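Local coordinates for protein beta-n-acetylhexosaminidase (Streptococcus pneumoniae, PDB 4AZI) that removes terminal beta-linked N-acetylhexosamine, chiefly N-acetylglucosamine, from glycans by hydrolysis, as a family 20 glycoside hydrolase catalytic module, at residues K105-I109 and N362-E366; T301-N307 and H352-F357; A260-Y264 and L309-K313; A8-V12 and T321-L326. The protein carries 2 engineered substitutions. All blocks are in the same frame, centred on the assembly; numbering follows the deposited sequence.

Contact 1. Residues K105-I109 and N362-E366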
loop_
_atom_site.group_PDB
_atom_site.type_symbol
_atom_site.label_atom_id
_atom_site.label_comp_id
_atom_site.label_asym_id
_atom_site.label_seq_id
_atom_site.Cartn_x
_atom_site.Cartn_y
_atom_site.Cartn_z
ATOM N N LYS A 105 -2.910 15.409 2.243
ATOM C CA LYS A 105 -1.839 16.354 1.882
ATOM C C LYS A 105 -1.776 17.513 2.882
ATOM O O LYS A 105 -0.688 17.911 3.291
ATOM C CB LYS A 105 -2.002 16.862 0.443
ATOM C CG LYS A 105 -0.772 17.575 -0.129
ATOM C CD LYS A 105 -1.054 18.149 -1.509
ATOM C CE LYS A 105 -0.054 19.244 -1.834
ATOM N NZ LYS A 105 -0.351 19.933 -3.115
ATOM N N SER A 106 -2.946 18.004 3.311
ATOM C CA SER A 106 -3.043 19.105 4.280
ATOM C C SER A 106 -2.439 18.749 5.645
ATOM O O SER A 106 -2.097 19.626 6.441
ATOM C CB SER A 106 -4.503 19.563 4.448
ATOM O OG SER A 106 -5.258 18.632 5.204
ATOM N N LYS A 107 -2.312 17.452 5.903
ATOM C CA LYS A 107 -1.691 16.970 7.123
ATOM C C LYS A 107 -0.320 16.329 6.866
ATOM O O LYS A 107 0.173 15.564 7.700
ATOM C CB LYS A 107 -2.633 15.998 7.831
ATOM C CG LYS A 107 -3.841 16.686 8.453
ATOM C CD LYS A 107 -4.925 15.686 8.803
ATOM C CE LYS A 107 -6.196 16.392 9.255
ATOM N NZ LYS A 107 -5.977 17.108 10.540
ATOM N N ASP A 108 0.287 16.665 5.720
ATOM C CA ASP A 108 1.601 16.146 5.298
ATOM C C ASP A 108 1.652 14.604 5.315
ATOM O O ASP A 108 2.658 14.003 5.678
ATOM C CB ASP A 108 2.743 16.754 6.144
ATOM C CG ASP A 108 2.898 18.269 5.951
ATOM O OD1 ASP A 108 2.670 18.778 4.832
ATOM O OD2 ASP A 108 3.269 18.953 6.929
ATOM N N ILE A 109 0.541 13.983 4.933
ATOM C CA ILE A 109 0.436 12.534 4.788
ATOM C C ILE A 109 0.318 12.245 3.291
ATOM O O ILE A 109 -0.552 12.791 2.617
ATOM C CB ILE A 109 -0.804 11.972 5.542
ATOM C CG1 ILE A 109 -0.698 12.175 7.067
ATOM C CG2 ILE A 109 -1.045 10.503 5.216
ATOM C CD1 ILE A 109 0.516 11.552 7.738
ATOM N N ASN A 362 -0.888 18.621 14.867
ATOM C CA ASN A 362 -2.273 19.036 14.617
ATOM C C ASN A 362 -2.715 20.261 15.409
ATOM O O ASN A 362 -3.329 21.167 14.845
ATOM C CB ASN A 362 -3.251 17.878 14.802
ATOM C CG ASN A 362 -3.284 16.952 13.602
ATOM O OD1 ASN A 362 -3.659 17.354 12.490
ATOM N ND2 ASN A 362 -2.884 15.702 13.816
ATOM N N ALA A 363 -2.401 20.288 16.702
ATOM C CA ALA A 363 -2.681 21.461 17.540
ATOM C C ALA A 363 -2.020 22.722 16.975
ATOM O O ALA A 363 -2.634 23.793 16.962
ATOM C CB ALA A 363 -2.255 21.221 18.984
ATOM N N LEU A 364 -0.782 22.583 16.494
ATOM C CA LEU A 364 -0.078 23.679 15.829
ATOM C C LEU A 364 -0.847 24.229 14.624
ATOM O O LEU A 364 -1.014 25.444 14.507
ATOM C CB LEU A 364 1.355 23.281 15.429
ATOM C CG LEU A 364 2.210 24.355 14.735
ATOM C CD1 LEU A 364 2.237 25.649 15.539
ATOM C CD2 LEU A 364 3.631 23.879 14.484
ATOM N N ARG A 365 -1.314 23.343 13.744
ATOM C CA ARG A 365 -2.067 23.767 12.559
ATOM C C ARG A 365 -3.379 24.476 12.915
ATOM O O ARG A 365 -3.825 25.365 12.178
ATOM C CB ARG A 365 -2.330 22.591 11.610
ATOM C CG ARG A 365 -1.131 22.206 10.755
ATOM C CD ARG A 365 -1.486 21.151 9.716
ATOM N NE ARG A 365 -1.619 19.811 10.290
ATOM C CZ ARG A 365 -0.608 18.963 10.465
ATOM N NH1 ARG A 365 0.629 19.308 10.121
ATOM N NH2 ARG A 365 -0.832 17.766 10.987
ATOM N N GLU A 366 -3.981 24.069 14.036
ATOM C CA GLU A 366 -5.204 24.680 14.561
ATOM C C GLU A 366 -4.955 26.077 15.127
ATOM O O GLU A 366 -5.776 26.983 14.940
ATOM C CB GLU A 366 -5.842 23.793 15.635
ATOM C CG GLU A 366 -6.519 22.540 15.101
ATOM C CD GLU A 366 -6.906 21.553 16.195
ATOM O OE1 GLU A 366 -6.772 21.885 17.394
ATOM O OE2 GLU A 366 -7.344 20.434 15.854
#
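A Schellman motif ends helix 94-106: D108 (phi 53°) is its C-prime residue, I109 N bonds to the carbonyl five residues back and D108 N to K105 O at 2.9 Å. The exposed turn that results meets the first residues of helix 362-368, with K107 and N362 as the closest CA pair at 7.8 Å. One hydrogen bond crosses, from K107 NZ to N362 OD1 at 3.0 Å, and the same oxygen receives a weak bond from R365 NH2 at 3.2 Å, so N362 links the lysine to the arginine. In the TIM barrel, helix 94-106 precedes strand 110-117, and this surface contact ties its C-terminal end to a helix that follows the last barrel helix, 339-352. R365 lays one guanidinium face over K107 CA, 4.0 Å from NH2, while its CD lies 3.7 Å from S106 O. D108 OD2 is 4.2 Å from R365 NH1 but well out of the guanidinium plane, which leaves only a charge attraction. S35 of helix 24-37 touches both K107 and R365.

Contact 2. Residues T301-N307 and H352-F357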
loop_
_atom_site.group_PDB
_atom_site.type_symbol
_atom_site.label_atom_id
_atom_site.label_comp_id
_atom_site.label_asym_id
_atom_site.label_seq_id
_atom_site.Cartn_x
_atom_site.Cartn_y
_atom_site.Cartn_z
ATOM N N THR A 301 5.450 -5.137 17.098
ATOM C CA THR A 301 5.787 -3.721 16.896
ATOM C C THR A 301 6.937 -3.283 17.800
ATOM O O THR A 301 7.652 -2.334 17.480
ATOM C CB THR A 301 4.599 -2.760 17.109
ATOM O OG1 THR A 301 4.136 -2.838 18.467
ATOM C CG2 THR A 301 3.467 -3.061 16.136
ATOM N N GLY A 302 7.098 -3.975 18.924
ATOM C CA GLY A 302 8.234 -3.772 19.815
ATOM C C GLY A 302 9.373 -4.743 19.565
ATOM O O GLY A 302 10.532 -4.344 19.552
ATOM N N LYS A 303 9.029 -6.011 19.349
ATOM C CA LYS A 303 10.000 -7.112 19.263
ATOM C C LYS A 303 10.838 -7.133 17.984
ATOM O O LYS A 303 12.022 -7.461 18.024
ATOM C CB LYS A 303 9.275 -8.454 19.423
ATOM C CG LYS A 303 10.053 -9.513 20.187
ATOM C CD LYS A 303 9.091 -10.491 20.857
ATOM C CE LYS A 303 9.766 -11.235 22.000
ATOM N N THR A 304 10.222 -6.809 16.852
ATOM C CA THR A 304 10.934 -6.731 15.577
ATOM C C THR A 304 11.443 -5.307 15.389
ATOM O O THR A 304 10.653 -4.376 15.473
ATOM C CB THR A 304 10.004 -7.082 14.403
ATOM O OG1 THR A 304 9.397 -8.356 14.643
ATOM C CG2 THR A 304 10.783 -7.121 13.079
ATOM N N PRO A 305 12.762 -5.127 15.132
ATOM C CA PRO A 305 13.250 -3.761 14.924
ATOM C C PRO A 305 12.680 -3.083 13.671
ATOM O O PRO A 305 12.327 -3.756 12.691
ATOM C CB PRO A 305 14.768 -3.939 14.828
ATOM C CG PRO A 305 15.047 -5.188 15.604
ATOM C CD PRO A 305 13.874 -6.083 15.297
ATOM N N PHE A 306 12.573 -1.757 13.731
ATOM C CA PHE A 306 11.979 -0.934 12.667
ATOM C C PHE A 306 12.669 -1.197 11.336
ATOM O O PHE A 306 12.019 -1.252 10.292
ATOM C CB PHE A 306 12.107 0.554 13.040
ATOM C CG PHE A 306 11.554 1.508 12.010
ATOM C CD1 PHE A 306 10.222 1.888 12.040
ATOM C CD2 PHE A 306 12.385 2.062 11.033
ATOM C CE1 PHE A 306 9.715 2.790 11.108
ATOM C CE2 PHE A 306 11.884 2.957 10.096
ATOM C CZ PHE A 306 10.547 3.325 10.139
ATOM N N ASN A 307 13.985 -1.344 11.384
ATOM C CA ASN A 307 14.778 -1.571 10.186
ATOM C C ASN A 307 14.953 -3.047 9.813
ATOM O O ASN A 307 15.612 -3.353 8.813
ATOM C CB ASN A 307 16.155 -0.893 10.320
ATOM C CG ASN A 307 16.086 0.624 10.169
ATOM O OD1 ASN A 307 15.243 1.157 9.446
ATOM N ND2 ASN A 307 16.993 1.328 10.849
ATOM N N HIS A 352 6.970 2.495 20.059
ATOM C CA HIS A 352 8.207 1.720 20.115
ATOM C C HIS A 352 9.311 2.319 19.284
ATOM O O HIS A 352 10.468 1.928 19.418
ATOM C CB HIS A 352 7.956 0.273 19.696
ATOM C CG HIS A 352 7.322 -0.571 20.773
ATOM N ND1 HIS A 352 7.886 -0.750 21.987
ATOM C CD2 HIS A 352 6.144 -1.312 20.777
ATOM C CE1 HIS A 352 7.104 -1.552 22.731
ATOM N NE2 HIS A 352 6.038 -1.896 21.989
ATOM N N ASN A 353 8.966 3.271 18.417
ATOM C CA ASN A 353 9.929 3.856 17.474
ATOM C C ASN A 353 9.863 5.384 17.423
ATOM O O ASN A 353 9.775 5.972 16.337
ATOM C CB ASN A 353 9.692 3.289 16.073
ATOM C CG ASN A 353 10.067 1.829 15.964
ATOM O OD1 ASN A 353 11.244 1.485 15.979
ATOM N ND2 ASN A 353 9.067 0.966 15.823
ATOM N N LYS A 354 9.929 6.020 18.593
ATOM C CA LYS A 354 9.702 7.469 18.713
ATOM C C LYS A 354 10.706 8.342 17.949
ATOM O O LYS A 354 10.378 9.462 17.571
ATOM C CB LYS A 354 9.642 7.889 20.179
ATOM C CG LYS A 354 8.372 7.460 20.901
ATOM C CD LYS A 354 8.372 7.984 22.330
ATOM C CE LYS A 354 7.128 7.549 23.084
ATOM N NZ LYS A 354 7.246 6.142 23.559
ATOM N N ASP A 355 11.916 7.825 17.736
ATOM C CA ASP A 355 12.943 8.491 16.926
ATOM C C ASP A 355 12.570 8.618 15.447
ATOM O O ASP A 355 13.024 9.535 14.764
ATOM C CB ASP A 355 14.291 7.766 17.048
ATOM C CG ASP A 355 14.144 6.252 17.186
ATOM O OD1 ASP A 355 13.129 5.783 17.755
ATOM O OD2 ASP A 355 15.056 5.527 16.740
ATOM N N TYR A 356 11.747 7.693 14.958
ATOM C CA TYR A 356 11.366 7.672 13.549
ATOM C C TYR A 356 10.081 8.432 13.247
ATOM O O TYR A 356 9.918 8.967 12.154
ATOM C CB TYR A 356 11.255 6.228 13.046
ATOM C CG TYR A 356 12.601 5.555 12.899
ATOM C CD1 TYR A 356 13.361 5.716 11.742
ATOM C CD2 TYR A 356 13.119 4.764 13.923
ATOM C CE1 TYR A 356 14.595 5.109 11.611
ATOM C CE2 TYR A 356 14.352 4.149 13.799
ATOM C CZ TYR A 356 15.078 4.327 12.642
ATOM O OH TYR A 356 16.300 3.721 12.526
ATOM N N PHE A 357 9.180 8.475 14.219
ATOM C CA PHE A 357 7.875 9.100 14.040
ATOM C C PHE A 357 7.862 10.562 14.451
ATOM O O PHE A 357 8.492 10.945 15.440
ATOM C CB PHE A 357 6.812 8.311 14.808
ATOM C CG PHE A 357 6.480 6.987 14.177
ATOM C CD1 PHE A 357 7.363 5.910 14.269
ATOM C CD2 PHE A 357 5.299 6.821 13.463
ATOM C CE1 PHE A 357 7.064 4.693 13.674
ATOM C CE2 PHE A 357 4.994 5.603 12.867
ATOM C CZ PHE A 357 5.875 4.537 12.973
HETATM O O HOH W 1 9.696 -1.820 16.030
HETATM O O HOH W 2 13.104 -0.351 16.446
#
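Helix 294-303 ends as T304 leaves helical phi/psi, and the chain then runs past the segment that follows helix 339-352; CA atoms approach to 5.5 Å at G302-H352 and 7.1 Å at F306-N353. G302 CA sits 3.4 Å from the centroid of the H352 ring and 13° off its normal, a CH-pi contact over the face. A beta carbon at G302 would clash with H352 NE2. N353, whose ND2 also bonds to F349 O, spans the gap through two waters: ND2 donates to water 1 (2.9 Å), which donates to T301 O (2.6 Å) and T304 O (2.8 Å), and OD1 accepts from water 2 (2.7 Å), itself the acceptor for F306 N (3.1 Å). The F306 and Y356 rings stack face to face, centroids 4.1 Å apart and planes at 18°, with F306 CE1 also 4.2 Å from F357 CE1. Such packing joins the C-terminal ends of two consecutive outer helices of a TIM barrel, those following strands 271-282 and 321-329.

Contact 3. Residues A260-Y264 and L309-K313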
loop_
_atom_site.group_PDB
_atom_site.type_symbol
_atom_site.label_atom_id
_atom_site.label_comp_id
_atom_site.label_asym_id
_atom_site.label_seq_id
_atom_site.Cartn_x
_atom_site.Cartn_y
_atom_site.Cartn_z
ATOM N N ALA A 260 13.283 -14.901 -3.166
ATOM C CA ALA A 260 14.600 -14.288 -3.071
ATOM C C ALA A 260 14.803 -13.729 -1.669
ATOM O O ALA A 260 13.854 -13.280 -1.022
ATOM C CB ALA A 260 14.769 -13.190 -4.115
ATOM N N SER A 261 16.036 -13.794 -1.187
ATOM C CA SER A 261 16.358 -13.206 0.099
ATOM C C SER A 261 16.489 -11.698 -0.077
ATOM O O SER A 261 16.746 -11.227 -1.197
ATOM C CB SER A 261 17.660 -13.790 0.638
ATOM O OG SER A 261 18.749 -13.408 -0.177
ATOM N N PRO A 262 16.317 -10.938 1.018
ATOM C CA PRO A 262 16.581 -9.501 0.957
ATOM C C PRO A 262 18.043 -9.235 0.613
ATOM O O PRO A 262 18.330 -8.284 -0.122
ATOM C CB PRO A 262 16.261 -9.004 2.375
ATOM C CG PRO A 262 15.498 -10.093 3.023
ATOM C CD PRO A 262 15.909 -11.369 2.367
ATOM N N GLN A 263 18.951 -10.069 1.134
ATOM C CA GLN A 263 20.377 -9.989 0.776
ATOM C C GLN A 263 20.558 -10.073 -0.745
ATOM O O GLN A 263 21.249 -9.239 -1.347
ATOM C CB GLN A 263 21.198 -11.106 1.439
ATOM C CG GLN A 263 21.353 -11.015 2.951
ATOM C CD GLN A 263 20.415 -11.954 3.699
ATOM O OE1 GLN A 263 19.282 -12.177 3.283
ATOM N NE2 GLN A 263 20.897 -12.519 4.801
ATOM N N TYR A 264 19.943 -11.085 -1.360
ATOM C CA TYR A 264 20.049 -11.278 -2.804
ATOM C C TYR A 264 19.500 -10.099 -3.618
ATOM O O TYR A 264 20.137 -9.659 -4.573
ATOM C CB TYR A 264 19.385 -12.581 -3.264
ATOM C CG TYR A 264 19.697 -12.889 -4.714
ATOM C CD1 TYR A 264 20.869 -13.556 -5.062
ATOM C CD2 TYR A 264 18.845 -12.477 -5.737
ATOM C CE1 TYR A 264 21.174 -13.830 -6.385
ATOM C CE2 TYR A 264 19.136 -12.749 -7.064
ATOM C CZ TYR A 264 20.307 -13.417 -7.380
ATOM O OH TYR A 264 20.618 -13.690 -8.683
ATOM N N LEU A 309 14.457 -6.357 8.096
ATOM C CA LEU A 309 13.756 -7.013 6.993
ATOM C C LEU A 309 13.455 -8.460 7.376
ATOM O O LEU A 309 14.225 -9.082 8.114
ATOM C CB LEU A 309 14.562 -6.930 5.694
ATOM C CG LEU A 309 14.640 -5.523 5.082
ATOM C CD1 LEU A 309 15.890 -5.358 4.243
ATOM C CD2 LEU A 309 13.403 -5.205 4.259
ATOM N N ALA A 310 12.323 -8.977 6.902
ATOM C CA ALA A 310 11.912 -10.354 7.201
ATOM C C ALA A 310 12.987 -11.343 6.773
ATOM O O ALA A 310 13.605 -11.162 5.731
ATOM C CB ALA A 310 10.589 -10.674 6.518
ATOM N N SER A 311 13.178 -12.390 7.581
ATOM C CA SER A 311 14.235 -13.410 7.392
ATOM C C SER A 311 15.664 -12.945 7.716
ATOM O O SER A 311 16.636 -13.661 7.441
ATOM C CB SER A 311 14.177 -14.055 5.991
ATOM O OG SER A 311 14.789 -13.240 4.997
ATOM N N THR A 312 15.798 -11.751 8.300
ATOM C CA THR A 312 17.111 -11.239 8.696
ATOM C C THR A 312 17.131 -10.797 10.151
ATOM O O THR A 312 16.097 -10.425 10.723
ATOM C CB THR A 312 17.591 -10.044 7.830
ATOM O OG1 THR A 312 16.751 -8.904 8.068
ATOM C CG2 THR A 312 17.604 -10.394 6.344
ATOM N N LYS A 313 18.326 -10.833 10.736
ATOM C CA LYS A 313 18.542 -10.424 12.117
ATOM C C LYS A 313 19.287 -9.085 12.136
ATOM O O LYS A 313 20.469 -9.011 11.770
ATOM C CB LYS A 313 19.325 -11.507 12.867
ATOM C CG LYS A 313 19.618 -11.212 14.328
ATOM C CD LYS A 313 20.351 -12.386 14.971
ATOM C CE LYS A 313 20.788 -12.078 16.394
ATOM N NZ LYS A 313 19.620 -11.681 17.226
HETATM O O HOH W 3 19.324 -13.898 7.046
HETATM O O HOH W 4 17.231 -14.131 4.447
#
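Apolar packing is centred on P262, the first residue of helix 262-267: its CB lies 4.1 Å from L309 CD1 and its CG 3.9 Å from T312 CG2. The contact joins the N-terminus of this helix, which follows barrel strand 246-249, to the loop between helix 294-303 and strand 321-329. Y249 of strand 246-249 touches both P262 and L309, and the A310 side chain is about 10 Å from the bound inhibitor.

Van der Waals contacts to polar atoms are separate: P262 CG to A310 O (3.5 Å) and P262 CD to S311 OG (3.4 Å).

The direct hydrogen bonds lie within each segment. S261 is the N-cap: its OG accepts from Y264 N at 2.9 Å. In the other segment, L309 to T312 form a type II beta turn, identified by phi/psi at A310 (-57/142°) and S311 (73/9°) and by T312 N to L309 O at 3.1 Å. T312 OG1 donates to L309 O (2.5 Å) and S311 OG to A310 O (2.5 Å).

Water supplies the polar link between the segments. Q263 NE2 donates to water 3 (3.1 Å), which donates to S311 O (2.7 Å); water 4 donates to Q263 OE1 (3.1 Å) and to S311 OG (2.7 Å).

With 181 Å² buried, the chemistry implies a two-part contact: greasy at P262 and L309, hydrated where exposed Q263 and S311 meet through solvent.

Contact 4. Residues A8-V12 and T321-L326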
loop_
_atom_site.group_PDB
_atom_site.type_symbol
_atom_site.label_atom_id
_atom_site.label_comp_id
_atom_site.label_asym_id
_atom_site.label_seq_id
_atom_site.Cartn_x
_atom_site.Cartn_y
_atom_site.Cartn_z
ATOM N N ALA A 8 13.181 11.315 7.965
ATOM C CA ALA A 8 12.961 11.319 6.525
ATOM C C ALA A 8 12.536 9.945 5.985
ATOM O O ALA A 8 12.066 9.843 4.856
ATOM C CB ALA A 8 14.187 11.838 5.785
ATOM N N LYS A 9 12.697 8.894 6.786
ATOM C CA LYS A 9 12.212 7.573 6.379
ATOM C C LYS A 9 10.685 7.546 6.307
ATOM O O LYS A 9 10.005 8.280 7.045
ATOM C CB LYS A 9 12.725 6.486 7.320
ATOM C CG LYS A 9 14.182 6.130 7.080
ATOM C CD LYS A 9 14.508 4.729 7.557
ATOM C CE LYS A 9 15.812 4.254 6.939
ATOM N NZ LYS A 9 16.074 2.824 7.229
ATOM N N ASN A 10 10.152 6.715 5.412
ATOM C CA ASN A 10 8.706 6.513 5.312
ATOM C C ASN A 10 8.167 5.719 6.499
ATOM O O ASN A 10 8.746 4.702 6.869
ATOM C CB ASN A 10 8.350 5.784 4.010
ATOM C CG ASN A 10 8.557 6.642 2.785
ATOM O OD1 ASN A 10 9.612 6.594 2.153
ATOM N ND2 ASN A 10 7.538 7.428 2.429
ATOM N N LYS A 11 7.076 6.199 7.100
ATOM C CA LYS A 11 6.327 5.437 8.110
ATOM C C LYS A 11 4.911 5.245 7.593
ATOM O O LYS A 11 4.132 6.203 7.473
ATOM C CB LYS A 11 6.300 6.143 9.470
ATOM C CG LYS A 11 7.592 6.045 10.280
ATOM C CD LYS A 11 8.676 7.012 9.820
ATOM C CE LYS A 11 8.147 8.432 9.706
ATOM N NZ LYS A 11 9.258 9.410 9.532
ATOM N N VAL A 12 4.583 4.002 7.270
ATOM C CA VAL A 12 3.396 3.733 6.470
ATOM C C VAL A 12 2.420 2.803 7.195
ATOM O O VAL A 12 2.828 1.823 7.820
ATOM C CB VAL A 12 3.776 3.156 5.084
ATOM C CG1 VAL A 12 2.568 3.114 4.157
ATOM C CG2 VAL A 12 4.873 3.994 4.437
ATOM N N THR A 321 16.766 0.543 3.749
ATOM C CA THR A 321 15.327 0.602 3.577
ATOM C C THR A 321 14.998 2.075 3.435
ATOM O O THR A 321 15.773 2.921 3.889
ATOM C CB THR A 321 14.586 -0.009 4.779
ATOM O OG1 THR A 321 14.806 0.790 5.954
ATOM C CG2 THR A 321 15.083 -1.409 5.033
ATOM N N VAL A 322 13.899 2.386 2.757
ATOM C CA VAL A 322 13.430 3.781 2.679
ATOM C C VAL A 322 12.472 4.082 3.842
ATOM O O VAL A 322 12.062 5.229 4.047
ATOM C CB VAL A 322 12.761 4.109 1.320
ATOM C CG1 VAL A 322 13.723 3.867 0.164
ATOM C CG2 VAL A 322 11.461 3.323 1.137
ATOM N N GLY A 323 12.130 3.039 4.598
ATOM C CA GLY A 323 11.186 3.135 5.705
ATOM C C GLY A 323 10.449 1.827 5.933
ATOM O O GLY A 323 10.859 0.787 5.428
ATOM N N SER A 324 9.340 1.891 6.666
ATOM C CA SER A 324 8.622 0.700 7.081
ATOM C C SER A 324 7.115 0.870 6.994
ATOM O O SER A 324 6.589 1.984 7.120
ATOM C CB SER A 324 9.012 0.315 8.514
ATOM O OG SER A 324 10.326 -0.200 8.563
ATOM N N MET A 325 6.432 -0.253 6.789
ATOM C CA MET A 325 4.989 -0.272 6.629
ATOM C C MET A 325 4.342 -1.346 7.512
ATOM O O MET A 325 4.747 -2.501 7.488
ATOM C CB MET A 325 4.645 -0.507 5.157
ATOM C CG MET A 325 3.157 -0.588 4.851
ATOM S SD MET A 325 2.791 -0.124 3.145
ATOM C CE MET A 325 3.370 -1.558 2.249
ATOM N N LEU A 326 3.349 -0.939 8.297
ATOM C CA LEU A 326 2.521 -1.866 9.069
ATOM C C LEU A 326 1.204 -2.090 8.311
ATOM O O LEU A 326 0.616 -1.137 7.782
ATOM C CB LEU A 326 2.279 -1.326 10.484
ATOM C CG LEU A 326 1.467 -2.175 11.467
ATOM C CD1 LEU A 326 2.087 -2.133 12.856
ATOM C CD2 LEU A 326 0.017 -1.712 11.507
HETATM O O HOH W 5 12.504 7.776 2.803
#
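K9 NZ donates to T321 OG1 at 2.7 Å, with a weak second bond to T321 O at 3.4 Å; the ammonium also bonds to N307 OD1. Four backbone bonds follow: N10 N to V322 O (2.8 Å), S324 N to N10 O (2.9 Å), V12 N to S324 O (2.8 Å) and L326 N to V12 O (2.9 Å). N10 thus bonds to the residues flanking G323, and V12 to those flanking M325, the ladder of parallel strands. The axes agree, 4.7 Å apart and 2° from parallel. CA-H...O contacts supplement the ladder, from G323 CA to N10 O (3.1 Å) and from M325 CA to V12 O (3.2 Å).

At G323 (phi/psi 151/-163°) a beta carbon would fall 2.1 Å from N10 O and jam against the preceding carbonyl, so the position calls for glycine. K11 and S324 lie on the face toward the outer layer, where K11 NZ bonds to K9 O (2.8 Å) and Y356 O, and S324 touches F349 of helix 339-352. V12 and M325 share the inner face with H43, V12 CG1 lying 3.4 Å from M325 SD; the M325 side chain is about 8 Å from the bound inhibitor.

These are the first and last strands of the eight-stranded barrel; K9 and K11 bond to adjoining loops, but it is main-chain bonding that closes the cylinder.

Contact 4 closes the TIM barrel by pairing strands 10-16 and 321-329, and the others lie further from the chain centre. Contact 2, its centre 11 Å from that of contact 4, touches it (N307 OD1 to K9 NZ 2.9 Å, Y356 O to K11 NZ 2.7 Å), coupling barrel seam and outer helix ends. Contacts 3 and 4, centres 17 Å apart, meet at L309 CD1 and T321 CG2 (4.1 Å). Contact 1 touches none of the others, its centre 19 Å from that of contact 4 (nearest atoms about 6 Å) and 36 Å from that of contact 3. Along the chain, contacts 2 and 3 nest inside contact 1, and 3 inside 4; 1 with 4, 2 with 3 and 2 with 4 alternate.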